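PDB 4UOP: lipoteichoic acid primase from Listeria monocytogenes, which belongs to the sulfatase-like family and carries a magnesium ion in its extracellular catalytic domain. Local coordinates for residues B[100-105]-B[337-342]; B[118-123]-B[357-362]; B[231-236]-B[254-259]. All coordinates share one frame; numbering follows the deposited sequence.

In the fold
Contacts 1 and 2 belong to the buried interior and adjoin one another, their centres about 8 Å apart. Both lie along the path into and out of helix 107-117: contact 1 ties the loop before it to the start of helix 341-348, and contact 2 ties the loop after it to the loop beyond helix 341-348. Asp340 OD1 of the one accepts a hydrogen bond from Thr361 N of the other. Both combine a backbone-to-backbone bond, weak in contact 1, with a backbone N-H held by a side-chain oxygen. Contact 3, centred about 27 Å from contact 1, is partly buried near the surface, where charged side chains, a water and a CH-pi contact of isoleucine on histidine join a loop to helix 246-271.

Contact 1 of 3, residues B[100-105]-B[337-342]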
loop_
_atom_site.group_PDB
_atom_site.type_symbol
_atom_site.label_atom_id
_atom_site.label_comp_id
_atom_site.label_asym_id
_atom_site.label_seq_id
_atom_site.Cartn_x
_atom_site.Cartn_y
_atom_site.Cartn_z
ATOM N N PHE B 100 -13.920 -14.675 -3.095
ATOM C CA PHE B 100 -13.353 -13.326 -3.097
ATOM C C PHE B 100 -11.838 -13.261 -3.097
ATOM O O PHE B 100 -11.167 -14.104 -2.515
ATOM C CB PHE B 100 -13.849 -12.551 -1.885
ATOM C CG PHE B 100 -15.328 -12.378 -1.845
ATOM C CD1 PHE B 100 -15.939 -11.353 -2.563
ATOM C CD2 PHE B 100 -16.130 -13.246 -1.105
ATOM C CE1 PHE B 100 -17.311 -11.178 -2.506
ATOM C CE2 PHE B 100 -17.503 -13.071 -1.058
ATOM C CZ PHE B 100 -18.092 -12.048 -1.762
ATOM N N GLN B 101 -11.308 -12.256 -3.791
ATOM C CA GLN B 101 -9.894 -11.936 -3.722
ATOM C C GLN B 101 -9.533 -11.479 -2.302
ATOM O O GLN B 101 -10.340 -10.848 -1.633
ATOM C CB GLN B 101 -9.555 -10.805 -4.708
ATOM C CG GLN B 101 -10.280 -9.499 -4.456
ATOM C CD GLN B 101 -9.856 -8.385 -5.398
ATOM O OE1 GLN B 101 -10.078 -8.468 -6.599
ATOM N NE2 GLN B 101 -9.259 -7.332 -4.852
ATOM N N THR B 102 -8.328 -11.810 -1.864
ATOM C CA THR B 102 -7.787 -11.325 -0.613
ATOM C C THR B 102 -6.381 -10.815 -0.906
ATOM O O THR B 102 -5.394 -11.533 -0.697
ATOM C CB THR B 102 -7.757 -12.424 0.484
ATOM O OG1 THR B 102 -7.001 -13.567 0.059
ATOM C CG2 THR B 102 -9.166 -12.862 0.836
ATOM N N VAL B 103 -6.306 -9.599 -1.433
ATOM C CA VAL B 103 -5.036 -9.034 -1.873
ATOM C C VAL B 103 -4.842 -7.661 -1.274
ATOM O O VAL B 103 -5.757 -7.107 -0.675
ATOM C CB VAL B 103 -4.909 -8.987 -3.419
ATOM C CG1 VAL B 103 -5.030 -10.382 -4.012
ATOM C CG2 VAL B 103 -5.933 -8.066 -4.048
ATOM N N SER B 104 -3.645 -7.114 -1.443
ATOM C CA SER B 104 -3.285 -5.840 -0.856
ATOM C C SER B 104 -2.475 -5.004 -1.868
ATOM O O SER B 104 -2.956 -4.760 -2.972
ATOM C CB SER B 104 -2.486 -6.130 0.422
ATOM O OG SER B 104 -2.157 -4.933 1.048
ATOM N N LYS B 105 -1.250 -4.614 -1.505
ATOM C CA LYS B 105 -0.433 -3.678 -2.280
ATOM C C LYS B 105 0.043 -4.236 -3.616
ATOM O O LYS B 105 0.131 -3.522 -4.616
ATOM C CB LYS B 105 0.842 -3.334 -1.464
ATOM C CG LYS B 105 0.805 -1.996 -0.752
ATOM C CD LYS B 105 2.021 -1.769 0.171
ATOM C CE LYS B 105 3.078 -0.896 -0.522
ATOM N NZ LYS B 105 4.471 -1.006 0.011
ATOM N N GLY B 337 -12.387 -17.106 0.294
ATOM C CA GLY B 337 -11.383 -16.233 -0.291
ATOM C C GLY B 337 -10.112 -17.000 -0.551
ATOM O O GLY B 337 -10.005 -18.193 -0.219
ATOM N N GLU B 338 -9.139 -16.336 -1.167
ATOM C CA GLU B 338 -7.908 -17.020 -1.538
ATOM C C GLU B 338 -7.215 -17.678 -0.326
ATOM O O GLU B 338 -6.651 -18.742 -0.462
ATOM C CB GLU B 338 -6.971 -16.090 -2.292
ATOM C CG GLU B 338 -7.412 -15.946 -3.748
ATOM C CD GLU B 338 -6.987 -14.656 -4.420
ATOM O OE1 GLU B 338 -6.861 -13.598 -3.751
ATOM O OE2 GLU B 338 -6.827 -14.705 -5.654
ATOM N N ILE B 339 -7.291 -17.058 0.836
ATOM C CA ILE B 339 -6.722 -17.679 2.045
ATOM C C ILE B 339 -7.334 -19.029 2.418
ATOM O O ILE B 339 -6.747 -19.771 3.220
ATOM C CB ILE B 339 -6.816 -16.763 3.279
ATOM C CG1 ILE B 339 -8.267 -16.351 3.547
ATOM C CG2 ILE B 339 -5.900 -15.568 3.119
ATOM C CD1 ILE B 339 -8.477 -15.821 4.944
ATOM N N ASP B 340 -8.522 -19.324 1.898
ATOM C CA ASP B 340 -9.232 -20.571 2.206
ATOM C C ASP B 340 -8.859 -21.758 1.317
ATOM O O ASP B 340 -9.283 -22.880 1.570
ATOM C CB ASP B 340 -10.742 -20.334 2.130
ATOM C CG ASP B 340 -11.213 -19.241 3.095
ATOM O OD1 ASP B 340 -10.807 -19.302 4.285
ATOM O OD2 ASP B 340 -11.947 -18.312 2.666
ATOM N N ILE B 341 -8.083 -21.518 0.254
ATOM C CA ILE B 341 -7.783 -22.598 -0.678
ATOM C C ILE B 341 -6.973 -23.726 -0.021
ATOM O O ILE B 341 -7.299 -24.900 -0.214
ATOM C CB ILE B 341 -7.132 -22.075 -1.978
ATOM C CG1 ILE B 341 -8.179 -21.262 -2.753
ATOM C CG2 ILE B 341 -6.615 -23.244 -2.805
ATOM C CD1 ILE B 341 -7.678 -20.578 -4.027
ATOM N N MET B 342 -5.972 -23.390 0.793
ATOM C CA MET B 342 -5.122 -24.435 1.408
ATOM C C MET B 342 -5.912 -25.389 2.323
ATOM O O MET B 342 -5.888 -26.598 2.099
ATOM C CB MET B 342 -3.943 -23.834 2.166
ATOM C CG MET B 342 -3.131 -24.891 2.888
ATOM S SD MET B 342 -1.691 -24.262 3.741
ATOM C CE MET B 342 -1.132 -25.790 4.502
#
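Phe100 and Gly337 form a single parallel beta bridge, their CA atoms 4.5 Å apart, and beyond it the two backbones diverge. The bridge is closely set: Gly337 CA makes a CH...O contact with Phe100 O at 3.1 Å, and the same oxygen accepts a weak hydrogen bond from Glu338 N. Glycine suits this position, since a CB would run into Thr102 CG2.

Glu338 and Thr102 carry the side-chain contact. With its chain extended beyond CG, Glu338 reaches back along residues 101-103, and Thr102 N gives its OE1 a nearly straight hydrogen bond of 3.0 Å (171° at the hydrogen). The donor arrives on the anti side of the oxygen, 31° out of the carboxylate plane. Gln101 CA and Val103 CG1 also border OE1, the latter at 3.7 Å, and the N-H gives this buried oxygen a polar partner.

The Thr102 and Glu338 side chains run antiparallel alongside each other. In Thr102 a chi1 of 57° sets OG1 between N and C, where it lies 3.4 Å from Glu338 CB, while CG2 turns toward Gly337. Within 337-342, Asp340 OD2 accepts a 2.7 Å hydrogen bond from Gly337 N, closing the turn that leads into the helix.

Around this junction of strand 94-100 with strand 336-337, Phe100 stacks on Phe383, Gln101 OE1 accepts from His286 N, and Glu338 packs against Ala111, Ser114 and Val115 of helix 107-117 and Tyr282 of strand 277-283.

Contact 2 of 3, residues B[118-123]-B[357-362]; sequences STFPSG and IMFGTD
Met358 meets Ser118 through its CB, 3.7 Å from Ser118 OG, where two irregular loops of the sulfatase-like fold join: residues 118-123 leave helix 107-117, and residues 357-362 follow helix 341-348. Ser118 is the first residue past its helix to leave helical geometry, and its positive phi (52°) turns the chain. From CG onward the methionine chain turns from Ser118 to Pro343 and Thr353, where a flexible apolar side chain fits.

Phe359 supplies the main backbone link: its N donates to Ser118 O at 2.8 Å, almost straight on to the carbonyl (C=O...N angle 162°). The same oxygen lies at the edge of the Phe359 ring, near its plane, 3.5 Å from CD1, so the ring's polarised C-H edge, rather than its pi cloud, faces the carbonyl. Thr119 CG2 approaches CD1 obliquely, whereas Phe120 CE2 comes to Phe359 CB at 3.8 Å. A large aromatic side chain thus spans three successive residues, 118 to 120, with Leu425 of helix 412-433 packing on Phe120.

At Gly360 there is no side chain, and Ser118 OG occupies ground that a CB would need. This small hydroxyl, carried anti to its own backbone N (chi1 -157°), also hydrogen-bonds with Ile339 O; on the glycine side, Gly360 N donates to Ser118 OG at 3.1 Å.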
loop_
_atom_site.group_PDB
_atom_site.type_symbol
_atom_site.label_atom_id
_atom_site.label_comp_id
_atom_site.label_asym_id
_atom_site.label_seq_id
_atom_site.Cartn_x
_atom_site.Cartn_y
_atom_site.Cartn_z
ATOM N N SER B 118 -2.026 -19.339 3.577
ATOM C CA SER B 118 -3.246 -19.167 4.359
ATOM C C SER B 118 -3.056 -18.125 5.471
ATOM O O SER B 118 -3.542 -18.298 6.595
ATOM C CB SER B 118 -3.714 -20.515 4.933
ATOM O OG SER B 118 -5.094 -20.496 5.236
ATOM N N THR B 119 -2.296 -17.081 5.172
ATOM C CA THR B 119 -2.186 -15.910 6.050
ATOM C C THR B 119 -2.523 -14.700 5.190
ATOM O O THR B 119 -2.440 -14.768 3.955
ATOM C CB THR B 119 -0.773 -15.742 6.665
ATOM O OG1 THR B 119 0.185 -15.399 5.655
ATOM C CG2 THR B 119 -0.328 -16.985 7.355
ATOM N N PHE B 120 -2.884 -13.598 5.840
ATOM C CA PHE B 120 -3.302 -12.391 5.127
ATOM C C PHE B 120 -2.120 -11.632 4.545
ATOM O O PHE B 120 -1.047 -11.562 5.151
ATOM C CB PHE B 120 -4.114 -11.479 6.053
ATOM C CG PHE B 120 -5.456 -12.034 6.409
ATOM C CD1 PHE B 120 -6.524 -11.896 5.548
ATOM C CD2 PHE B 120 -5.644 -12.717 7.610
ATOM C CE1 PHE B 120 -7.767 -12.414 5.873
ATOM C CE2 PHE B 120 -6.884 -13.246 7.943
ATOM C CZ PHE B 120 -7.953 -13.093 7.075
ATOM N N PRO B 121 -2.308 -11.042 3.359
ATOM C CA PRO B 121 -1.284 -10.125 2.889
ATOM C C PRO B 121 -1.249 -8.921 3.810
ATOM O O PRO B 121 -2.220 -8.662 4.519
ATOM C CB PRO B 121 -1.751 -9.747 1.487
ATOM C CG PRO B 121 -3.203 -10.007 1.486
ATOM C CD PRO B 121 -3.472 -11.105 2.465
ATOM N N SER B 122 -0.126 -8.233 3.843
ATOM C CA SER B 122 0.037 -7.107 4.750
ATOM C C SER B 122 -0.781 -5.897 4.315
ATOM O O SER B 122 -1.104 -5.744 3.128
ATOM C CB SER B 122 1.519 -6.749 4.862
ATOM O OG SER B 122 1.709 -5.577 5.611
ATOM N N GLY B 123 -1.129 -5.046 5.279
ATOM C CA GLY B 123 -1.728 -3.739 4.985
ATOM C C GLY B 123 -0.675 -2.723 4.546
ATOM O O GLY B 123 -1.009 -1.673 4.012
ATOM N N ILE B 357 -0.674 -23.134 11.704
ATOM C CA ILE B 357 -1.611 -22.031 11.814
ATOM C C ILE B 357 -2.143 -21.713 10.408
ATOM O O ILE B 357 -1.362 -21.580 9.461
ATOM C CB ILE B 357 -0.937 -20.814 12.467
ATOM C CG1 ILE B 357 -0.731 -21.099 13.963
ATOM C CG2 ILE B 357 -1.785 -19.566 12.292
ATOM C CD1 ILE B 357 0.356 -20.276 14.613
ATOM N N MET B 358 -3.460 -21.687 10.272
ATOM C CA MET B 358 -4.125 -21.311 9.014
ATOM C C MET B 358 -5.221 -20.311 9.358
ATOM O O MET B 358 -6.057 -20.572 10.228
ATOM C CB MET B 358 -4.715 -22.544 8.308
ATOM C CG MET B 358 -3.682 -23.551 7.768
ATOM S SD MET B 358 -4.438 -24.871 6.784
ATOM C CE MET B 358 -5.530 -25.665 7.982
ATOM N N PHE B 359 -5.218 -19.160 8.684
ATOM C CA PHE B 359 -6.253 -18.158 8.902
ATOM C C PHE B 359 -7.455 -18.408 8.011
ATOM O O PHE B 359 -8.528 -17.881 8.258
ATOM C CB PHE B 359 -5.693 -16.758 8.705
ATOM C CG PHE B 359 -4.759 -16.359 9.798
ATOM C CD1 PHE B 359 -3.442 -16.794 9.793
ATOM C CD2 PHE B 359 -5.220 -15.631 10.885
ATOM C CE1 PHE B 359 -2.586 -16.465 10.838
ATOM C CE2 PHE B 359 -4.367 -15.298 11.931
ATOM C CZ PHE B 359 -3.054 -15.720 11.907
ATOM N N GLY B 360 -7.269 -19.224 6.984
ATOM C CA GLY B 360 -8.382 -19.671 6.151
ATOM C C GLY B 360 -9.135 -20.811 6.780
ATOM O O GLY B 360 -8.701 -21.370 7.802
ATOM N N THR B 361 -10.249 -21.164 6.150
ATOM C CA THR B 361 -11.169 -22.190 6.599
ATOM C C THR B 361 -11.489 -23.153 5.446
ATOM O O THR B 361 -11.565 -22.749 4.286
ATOM C CB THR B 361 -12.477 -21.526 7.091
ATOM O OG1 THR B 361 -12.162 -20.571 8.113
ATOM C CG2 THR B 361 -13.461 -22.535 7.629
ATOM N N ASP B 362 -11.689 -24.417 5.778
ATOM C CA ASP B 362 -12.145 -25.423 4.834
ATOM C C ASP B 362 -13.569 -25.067 4.406
ATOM O O ASP B 362 -14.531 -25.245 5.146
ATOM C CB ASP B 362 -12.065 -26.807 5.473
ATOM C CG ASP B 362 -12.637 -27.912 4.608
ATOM O OD1 ASP B 362 -13.069 -27.667 3.457
ATOM O OD2 ASP B 362 -12.650 -29.062 5.094
#

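Contact 3 of 3, residues B[231-236]-B[254-259]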
loop_
_atom_site.group_PDB
_atom_site.type_symbol
_atom_site.label_atom_id
_atom_site.label_comp_id
_atom_site.label_asym_id
_atom_site.label_seq_id
_atom_site.Cartn_x
_atom_site.Cartn_y
_atom_site.Cartn_z
ATOM N N LYS B 231 -3.151 -9.636 -33.171
ATOM C CA LYS B 231 -4.365 -9.592 -33.981
ATOM C C LYS B 231 -4.852 -10.957 -34.438
ATOM O O LYS B 231 -6.054 -11.215 -34.432
ATOM C CB LYS B 231 -4.171 -8.657 -35.186
ATOM C CG LYS B 231 -4.453 -7.209 -34.829
ATOM C CD LYS B 231 -4.207 -6.251 -35.988
ATOM C CE LYS B 231 -5.182 -5.080 -35.941
ATOM N NZ LYS B 231 -5.329 -4.473 -34.593
ATOM N N ASP B 232 -3.935 -11.842 -34.814
ATOM C CA ASP B 232 -4.323 -13.161 -35.318
ATOM C C ASP B 232 -4.859 -14.079 -34.212
ATOM O O ASP B 232 -5.420 -15.128 -34.509
ATOM C CB ASP B 232 -3.161 -13.846 -36.061
ATOM C CG ASP B 232 -2.021 -14.270 -35.130
ATOM O OD1 ASP B 232 -1.380 -13.380 -34.511
ATOM O OD2 ASP B 232 -1.749 -15.492 -35.034
ATOM N N LYS B 233 -4.674 -13.681 -32.955
ATOM C CA LYS B 233 -5.162 -14.449 -31.797
ATOM C C LYS B 233 -6.468 -13.878 -31.204
ATOM O O LYS B 233 -7.004 -14.439 -30.247
ATOM C CB LYS B 233 -4.085 -14.483 -30.711
ATOM C CG LYS B 233 -2.770 -15.139 -31.125
ATOM C CD LYS B 233 -2.902 -16.640 -31.324
ATOM C CE LYS B 233 -1.596 -17.298 -31.773
ATOM N NZ LYS B 233 -0.428 -16.878 -30.947
ATOM N N GLN B 234 -6.960 -12.766 -31.750
ATOM C CA GLN B 234 -8.227 -12.167 -31.315
ATOM C C GLN B 234 -9.387 -12.844 -32.026
ATOM O O GLN B 234 -9.502 -12.783 -33.253
ATOM C CB GLN B 234 -8.246 -10.672 -31.597
ATOM C CG GLN B 234 -7.219 -9.898 -30.788
ATOM C CD GLN B 234 -7.232 -8.420 -31.088
ATOM O OE1 GLN B 234 -8.247 -7.872 -31.524
ATOM N NE2 GLN B 234 -6.110 -7.765 -30.861
ATOM N N GLU B 235 -10.247 -13.503 -31.260
ATOM C CA GLU B 235 -11.306 -14.316 -31.851
ATOM C C GLU B 235 -12.710 -13.781 -31.629
ATOM O O GLU B 235 -13.668 -14.331 -32.170
ATOM C CB GLU B 235 -11.203 -15.755 -31.333
ATOM C CG GLU B 235 -10.003 -16.502 -31.890
ATOM C CD GLU B 235 -9.930 -17.944 -31.421
ATOM O OE1 GLU B 235 -10.883 -18.432 -30.772
ATOM O OE2 GLU B 235 -8.901 -18.593 -31.708
ATOM N N ILE B 236 -12.842 -12.720 -30.845
ATOM C CA ILE B 236 -14.138 -12.096 -30.623
ATOM C C ILE B 236 -14.311 -10.932 -31.598
ATOM O O ILE B 236 -13.477 -10.030 -31.643
ATOM C CB ILE B 236 -14.263 -11.589 -29.169
ATOM C CG1 ILE B 236 -13.983 -12.728 -28.175
ATOM C CG2 ILE B 236 -15.633 -10.980 -28.910
ATOM C CD1 ILE B 236 -14.868 -13.944 -28.338
ATOM N N VAL B 254 -9.097 -12.233 -22.054
ATOM C CA VAL B 254 -9.717 -13.264 -21.214
ATOM C C VAL B 254 -10.158 -14.454 -22.076
ATOM O O VAL B 254 -9.979 -15.602 -21.688
ATOM C CB VAL B 254 -10.887 -12.679 -20.411
ATOM C CG1 VAL B 254 -11.764 -13.775 -19.833
ATOM C CG2 VAL B 254 -10.342 -11.767 -19.314
ATOM N N HIS B 255 -10.692 -14.176 -23.270
ATOM C CA HIS B 255 -11.105 -15.228 -24.166
ATOM C C HIS B 255 -9.909 -16.061 -24.611
ATOM O O HIS B 255 -9.992 -17.272 -24.667
ATOM C CB HIS B 255 -11.836 -14.657 -25.385
ATOM C CG HIS B 255 -12.278 -15.703 -26.354
ATOM N ND1 HIS B 255 -13.367 -16.513 -26.125
ATOM C CD2 HIS B 255 -11.758 -16.096 -27.539
ATOM C CE1 HIS B 255 -13.516 -17.338 -27.148
ATOM N NE2 HIS B 255 -12.549 -17.109 -28.014
ATOM N N TYR B 256 -8.802 -15.401 -24.945
ATOM C CA TYR B 256 -7.581 -16.098 -25.296
ATOM C C TYR B 256 -7.106 -16.981 -24.123
ATOM O O TYR B 256 -6.798 -18.162 -24.297
ATOM C CB TYR B 256 -6.487 -15.114 -25.699
ATOM C CG TYR B 256 -5.155 -15.782 -25.834
ATOM C CD1 TYR B 256 -4.818 -16.486 -26.996
ATOM C CD2 TYR B 256 -4.235 -15.782 -24.769
ATOM C CE1 TYR B 256 -3.601 -17.137 -27.096
ATOM C CE2 TYR B 256 -3.024 -16.424 -24.871
ATOM C CZ TYR B 256 -2.708 -17.100 -26.036
ATOM O OH TYR B 256 -1.499 -17.759 -26.112
ATOM N N ALA B 257 -7.047 -16.393 -22.942
ATOM C CA ALA B 257 -6.578 -17.115 -21.762
ATOM C C ALA B 257 -7.475 -18.331 -21.463
ATOM O O ALA B 257 -6.975 -19.415 -21.161
ATOM C CB ALA B 257 -6.508 -16.176 -20.573
ATOM N N ASP B 258 -8.782 -18.148 -21.560
ATOM C CA ASP B 258 -9.749 -19.228 -21.362
ATOM C C ASP B 258 -9.601 -20.323 -22.434
ATOM O O ASP B 258 -9.670 -21.523 -22.136
ATOM C CB ASP B 258 -11.163 -18.662 -21.320
ATOM C CG ASP B 258 -12.237 -19.729 -21.270
ATOM O OD1 ASP B 258 -12.598 -20.306 -22.337
ATOM O OD2 ASP B 258 -12.760 -19.975 -20.150
ATOM N N LYS B 259 -9.375 -19.918 -23.683
ATOM C CA LYS B 259 -9.117 -20.894 -24.748
ATOM C C LYS B 259 -7.897 -21.772 -24.448
ATOM O O LYS B 259 -7.951 -22.993 -24.594
ATOM C CB LYS B 259 -8.911 -20.181 -26.077
ATOM C CG LYS B 259 -8.663 -21.112 -27.251
ATOM C CD LYS B 259 -8.743 -20.312 -28.538
ATOM C CE LYS B 259 -8.470 -21.155 -29.772
ATOM N NZ LYS B 259 -7.067 -20.960 -30.207
HETATM O O HOH W 1 -0.554 -18.347 -28.405
#
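Ile236 lays its CD1 methyl over the face of the His255 imidazole, 3.6 Å from the ring centroid and only 7° off the ring normal. This CH-pi contact is almost exactly centred, so the methyl lies at nearly equal distance from all five ring atoms. The CG1-CD1 arm of isoleucine is long enough to put a methyl over the ring centre. The imidazole is carried on helix 246-271 with CG anti to the backbone N (chi1 180°), and its ND1 is hydrogen-bonded to Ile82 O.

Glu235 approaches the same ring from another direction. Its OE1 lies at the edge, near the ring plane, and accepts a weak, long hydrogen bond from NE2 (3.5 Å), the carboxylate and imidazole planes standing 64° apart. Its other oxygen, OE2, forms a salt bridge with Lys259 NZ at 3.3 Å, where the two side chains cross at about a right angle. OE2 lies slightly nearer Lys259 CE, at 3.2 Å, consistent with the carboxylate sitting alongside the end of the lysine chain. Residues 255 and 259, one helical turn apart, thus share one glutamate.

Farther along, Lys233 CB rests obliquely on Tyr256 CD1, and the two polar ends meet through a water that accepts from both, 2.9 Å from Lys233 NZ and 2.5 Å from Tyr256 OH.

His255 ND1 is thus held by Ile82 O, and NE2 only weakly by Glu235 OE1; a protonated imidazole is possible and would be consistent with both. The salt bridge of exposed Glu235 with Lys259 lies at the surface, where charge is readily accommodated.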